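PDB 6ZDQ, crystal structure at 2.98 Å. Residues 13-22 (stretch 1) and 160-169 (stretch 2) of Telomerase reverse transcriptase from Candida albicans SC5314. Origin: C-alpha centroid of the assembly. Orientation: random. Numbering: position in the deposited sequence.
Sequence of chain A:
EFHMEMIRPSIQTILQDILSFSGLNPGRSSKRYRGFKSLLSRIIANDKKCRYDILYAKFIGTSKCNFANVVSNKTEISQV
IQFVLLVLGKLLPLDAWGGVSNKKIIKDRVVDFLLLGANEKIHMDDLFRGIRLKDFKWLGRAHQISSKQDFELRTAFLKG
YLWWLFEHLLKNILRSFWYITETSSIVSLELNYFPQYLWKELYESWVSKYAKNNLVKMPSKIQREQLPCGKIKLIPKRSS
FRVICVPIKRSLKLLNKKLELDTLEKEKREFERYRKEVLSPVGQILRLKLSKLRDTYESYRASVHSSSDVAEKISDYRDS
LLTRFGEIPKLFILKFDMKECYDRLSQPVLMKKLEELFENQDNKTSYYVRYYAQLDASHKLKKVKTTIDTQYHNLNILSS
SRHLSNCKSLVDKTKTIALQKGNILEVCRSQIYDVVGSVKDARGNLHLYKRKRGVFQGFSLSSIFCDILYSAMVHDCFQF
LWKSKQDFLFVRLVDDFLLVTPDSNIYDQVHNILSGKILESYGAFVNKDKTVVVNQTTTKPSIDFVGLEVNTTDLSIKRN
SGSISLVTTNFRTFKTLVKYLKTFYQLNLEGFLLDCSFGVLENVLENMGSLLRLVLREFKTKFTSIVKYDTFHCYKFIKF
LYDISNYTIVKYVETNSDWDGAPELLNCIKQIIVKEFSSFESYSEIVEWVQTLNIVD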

# COMPACT_ATOMS: atom_id res chain seq x y z
N THR A 13 -2.49 -33.74 -12.37
CA THR A 13 -2.96 -32.50 -11.76
C THR A 13 -2.36 -31.28 -12.44
O THR A 13 -3.05 -30.27 -12.64
CB THR A 13 -2.65 -32.50 -10.26
OG1 THR A 13 -1.24 -32.61 -10.06
CG2 THR A 13 -3.35 -33.66 -9.57
N ILE A 14 -1.08 -31.35 -12.80
CA ILE A 14 -0.44 -30.22 -13.48
C ILE A 14 -1.08 -29.97 -14.84
O ILE A 14 -1.33 -28.83 -15.22
CB ILE A 14 1.08 -30.47 -13.61
CG1 ILE A 14 1.74 -30.43 -12.23
CG2 ILE A 14 1.71 -29.43 -14.53
CD1 ILE A 14 3.21 -30.80 -12.26
N LEU A 15 -1.36 -31.04 -15.59
CA LEU A 15 -1.97 -30.88 -16.90
C LEU A 15 -3.37 -30.29 -16.79
O LEU A 15 -3.76 -29.44 -17.59
CB LEU A 15 -2.01 -32.22 -17.64
CG LEU A 15 -2.56 -32.17 -19.06
CD1 LEU A 15 -1.79 -31.16 -19.89
CD2 LEU A 15 -2.49 -33.55 -19.70
N GLN A 16 -4.15 -30.74 -15.80
CA GLN A 16 -5.48 -30.18 -15.62
C GLN A 16 -5.45 -28.73 -15.18
O GLN A 16 -6.41 -27.99 -15.42
CB GLN A 16 -6.27 -31.02 -14.61
CG GLN A 16 -7.73 -30.62 -14.47
CD GLN A 16 -8.44 -30.54 -15.80
OE1 GLN A 16 -8.36 -31.45 -16.63
NE2 GLN A 16 -9.15 -29.43 -16.03
N ASP A 17 -4.35 -28.28 -14.56
CA ASP A 17 -4.25 -26.88 -14.16
C ASP A 17 -4.12 -25.96 -15.37
O ASP A 17 -4.67 -24.85 -15.37
CB ASP A 17 -3.06 -26.69 -13.21
CG ASP A 17 -3.32 -27.28 -11.84
OD1 ASP A 17 -4.44 -27.76 -11.60
OD2 ASP A 17 -2.39 -27.25 -11.00
N ILE A 18 -3.40 -26.39 -16.40
CA ILE A 18 -3.23 -25.57 -17.58
C ILE A 18 -4.38 -25.74 -18.57
O ILE A 18 -4.72 -24.80 -19.29
CB ILE A 18 -1.88 -25.85 -18.26
CG1 ILE A 18 -1.66 -27.35 -18.43
CG2 ILE A 18 -0.75 -25.25 -17.45
CD1 ILE A 18 -0.25 -27.73 -18.83
N LEU A 19 -5.00 -26.93 -18.62
CA LEU A 19 -6.17 -27.11 -19.46
C LEU A 19 -7.32 -26.21 -19.01
O LEU A 19 -8.00 -25.60 -19.84
CB LEU A 19 -6.61 -28.58 -19.45
CG LEU A 19 -5.67 -29.57 -20.13
CD1 LEU A 19 -6.17 -30.99 -19.96
CD2 LEU A 19 -5.51 -29.23 -21.60
N SER A 20 -7.54 -26.12 -17.69
CA SER A 20 -8.56 -25.22 -17.17
C SER A 20 -8.21 -23.76 -17.46
O SER A 20 -9.09 -22.96 -17.80
CB SER A 20 -8.75 -25.44 -15.68
OG SER A 20 -7.57 -25.15 -14.96
N PHE A 21 -6.94 -23.40 -17.30
CA PHE A 21 -6.51 -22.02 -17.54
C PHE A 21 -6.76 -21.60 -18.98
O PHE A 21 -7.44 -20.60 -19.25
CB PHE A 21 -5.03 -21.87 -17.18
CG PHE A 21 -4.48 -20.50 -17.46
CD1 PHE A 21 -4.56 -19.50 -16.51
CD2 PHE A 21 -3.87 -20.22 -18.67
CE1 PHE A 21 -4.05 -18.24 -16.76
CE2 PHE A 21 -3.36 -18.96 -18.93
CZ PHE A 21 -3.45 -17.97 -17.98
N SER A 22 -6.22 -22.36 -19.94
CA SER A 22 -6.36 -22.03 -21.35
C SER A 22 -7.77 -22.23 -21.89
O SER A 22 -8.01 -21.97 -23.07
CB SER A 22 -5.37 -22.86 -22.18
OG SER A 22 -4.04 -22.54 -21.83
N GLY A 160 -0.89 -21.42 -21.78
CA GLY A 160 -1.13 -22.06 -20.50
C GLY A 160 0.14 -22.63 -19.90
O GLY A 160 0.38 -22.49 -18.69
N TYR A 161 0.97 -23.26 -20.72
CA TYR A 161 2.25 -23.78 -20.25
C TYR A 161 3.13 -22.66 -19.70
O TYR A 161 3.71 -22.79 -18.61
CB TYR A 161 2.96 -24.52 -21.39
CG TYR A 161 4.41 -24.85 -21.10
CD1 TYR A 161 4.74 -25.96 -20.33
CD2 TYR A 161 5.43 -24.06 -21.60
CE1 TYR A 161 6.06 -26.27 -20.07
CE2 TYR A 161 6.75 -24.36 -21.34
CZ TYR A 161 7.06 -25.47 -20.57
OH TYR A 161 8.38 -25.76 -20.32
N LEU A 162 3.23 -21.55 -20.43
CA LEU A 162 4.01 -20.41 -19.94
C LEU A 162 3.41 -19.84 -18.66
O LEU A 162 4.15 -19.35 -17.80
CB LEU A 162 4.10 -19.33 -21.01
CG LEU A 162 4.91 -19.68 -22.26
CD1 LEU A 162 4.92 -18.53 -23.24
CD2 LEU A 162 6.32 -20.08 -21.88
N TRP A 163 2.09 -19.88 -18.52
CA TRP A 163 1.47 -19.42 -17.28
C TRP A 163 1.87 -20.31 -16.11
O TRP A 163 2.18 -19.81 -15.02
CB TRP A 163 -0.05 -19.39 -17.43
CG TRP A 163 -0.78 -19.24 -16.12
CD1 TRP A 163 -0.96 -18.10 -15.40
CD2 TRP A 163 -1.43 -20.29 -15.38
NE1 TRP A 163 -1.67 -18.36 -14.26
CE2 TRP A 163 -1.97 -19.70 -14.22
CE3 TRP A 163 -1.60 -21.66 -15.59
CZ2 TRP A 163 -2.68 -20.44 -13.28
CZ3 TRP A 163 -2.29 -22.39 -14.65
CH2 TRP A 163 -2.83 -21.78 -13.51
N TRP A 164 1.88 -21.63 -16.31
CA TRP A 164 2.26 -22.54 -15.24
C TRP A 164 3.71 -22.34 -14.83
O TRP A 164 4.05 -22.45 -13.64
CB TRP A 164 2.02 -23.99 -15.67
CG TRP A 164 2.33 -24.99 -14.61
CD1 TRP A 164 1.48 -25.43 -13.63
CD2 TRP A 164 3.57 -25.67 -14.40
NE1 TRP A 164 2.11 -26.35 -12.83
CE2 TRP A 164 3.40 -26.51 -13.28
CE3 TRP A 164 4.80 -25.65 -15.05
CZ2 TRP A 164 4.42 -27.33 -12.80
CZ3 TRP A 164 5.82 -26.46 -14.57
CH2 TRP A 164 5.62 -27.29 -13.46
N LEU A 165 4.58 -22.04 -15.79
CA LEU A 165 5.99 -21.81 -15.47
C LEU A 165 6.17 -20.64 -14.52
O LEU A 165 6.97 -20.70 -13.58
CB LEU A 165 6.80 -21.59 -16.75
CG LEU A 165 7.56 -22.79 -17.32
CD1 LEU A 165 6.63 -23.97 -17.51
CD2 LEU A 165 8.24 -22.42 -18.63
N PHE A 166 5.44 -19.55 -14.76
CA PHE A 166 5.58 -18.34 -13.95
C PHE A 166 4.68 -18.35 -12.72
O PHE A 166 5.10 -17.91 -11.64
CB PHE A 166 5.28 -17.10 -14.79
CG PHE A 166 6.40 -16.71 -15.71
CD1 PHE A 166 6.65 -17.42 -16.88
CD2 PHE A 166 7.21 -15.62 -15.42
CE1 PHE A 166 7.67 -17.06 -17.72
CE2 PHE A 166 8.24 -15.25 -16.26
CZ PHE A 166 8.47 -15.97 -17.42
N GLU A 167 3.44 -18.82 -12.85
CA GLU A 167 2.51 -18.74 -11.73
C GLU A 167 2.74 -19.86 -10.72
O GLU A 167 2.68 -19.62 -9.51
CB GLU A 167 1.07 -18.76 -12.24
CG GLU A 167 0.04 -18.35 -11.20
CD GLU A 167 0.18 -16.89 -10.80
OE1 GLU A 167 0.68 -16.09 -11.62
OE2 GLU A 167 -0.22 -16.54 -9.67
N HIS A 168 2.99 -21.08 -11.19
CA HIS A 168 3.11 -22.24 -10.31
C HIS A 168 4.56 -22.61 -10.03
O HIS A 168 4.98 -22.67 -8.86
CB HIS A 168 2.36 -23.43 -10.91
CG HIS A 168 0.87 -23.33 -10.78
ND1 HIS A 168 0.16 -23.98 -9.80
CD2 HIS A 168 -0.04 -22.64 -11.51
CE1 HIS A 168 -1.12 -23.70 -9.93
NE2 HIS A 168 -1.27 -22.90 -10.96
N LEU A 169 5.35 -22.88 -11.07
CA LEU A 169 6.72 -23.35 -10.87
C LEU A 169 7.60 -22.27 -10.25
O LEU A 169 8.24 -22.49 -9.22
CB LEU A 169 7.31 -23.83 -12.20
CG LEU A 169 8.78 -24.28 -12.13
CD1 LEU A 169 8.94 -25.45 -11.18
CD2 LEU A 169 9.32 -24.61 -13.51

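Two helices distant in sequence can meet through apolar and aromatic packing without a hydrogen bond between them, and this contact in telomerase reverse transcriptase is a clear example. The helix axes approach to 9.0 Å, with their N-to-C directions 118° apart.

Aromatic stacking joins the two residues with the largest covered areas, Phe21 (74 Å²) and Trp163 (78 Å²). The ring of Phe21 lies face to face with the five-membered ring of Trp163, the centroids 3.7 Å apart and the planes only 9° from parallel. The rings are offset, and each residue also has its CB over the other's ring: Phe21 CB is 4.1 Å from the centroid of the Trp163 six-membered ring, and Trp163 CB 3.9 Å from that of Phe21. A further CH-pi contact sets Ile14 CG2 over the face of Trp164, 3.8 Å from its five-membered ring centroid.

Apolar packing centres on Ile18, a knob seated among Gly160, Tyr161, Trp163 and Trp164. Its CG2 lies 3.5 Å from Trp164 CB and, at the edge of the indole, 4.1 Å from Trp163 CE3.

The backbones come nearest at Gly160, whose CA is 5.0 Å from Ile18 CA. Ser22 OG comes within 3.2 Å of Gly160 CA; an ideally placed CB there would clash with that hydroxyl, at 2.3 Å.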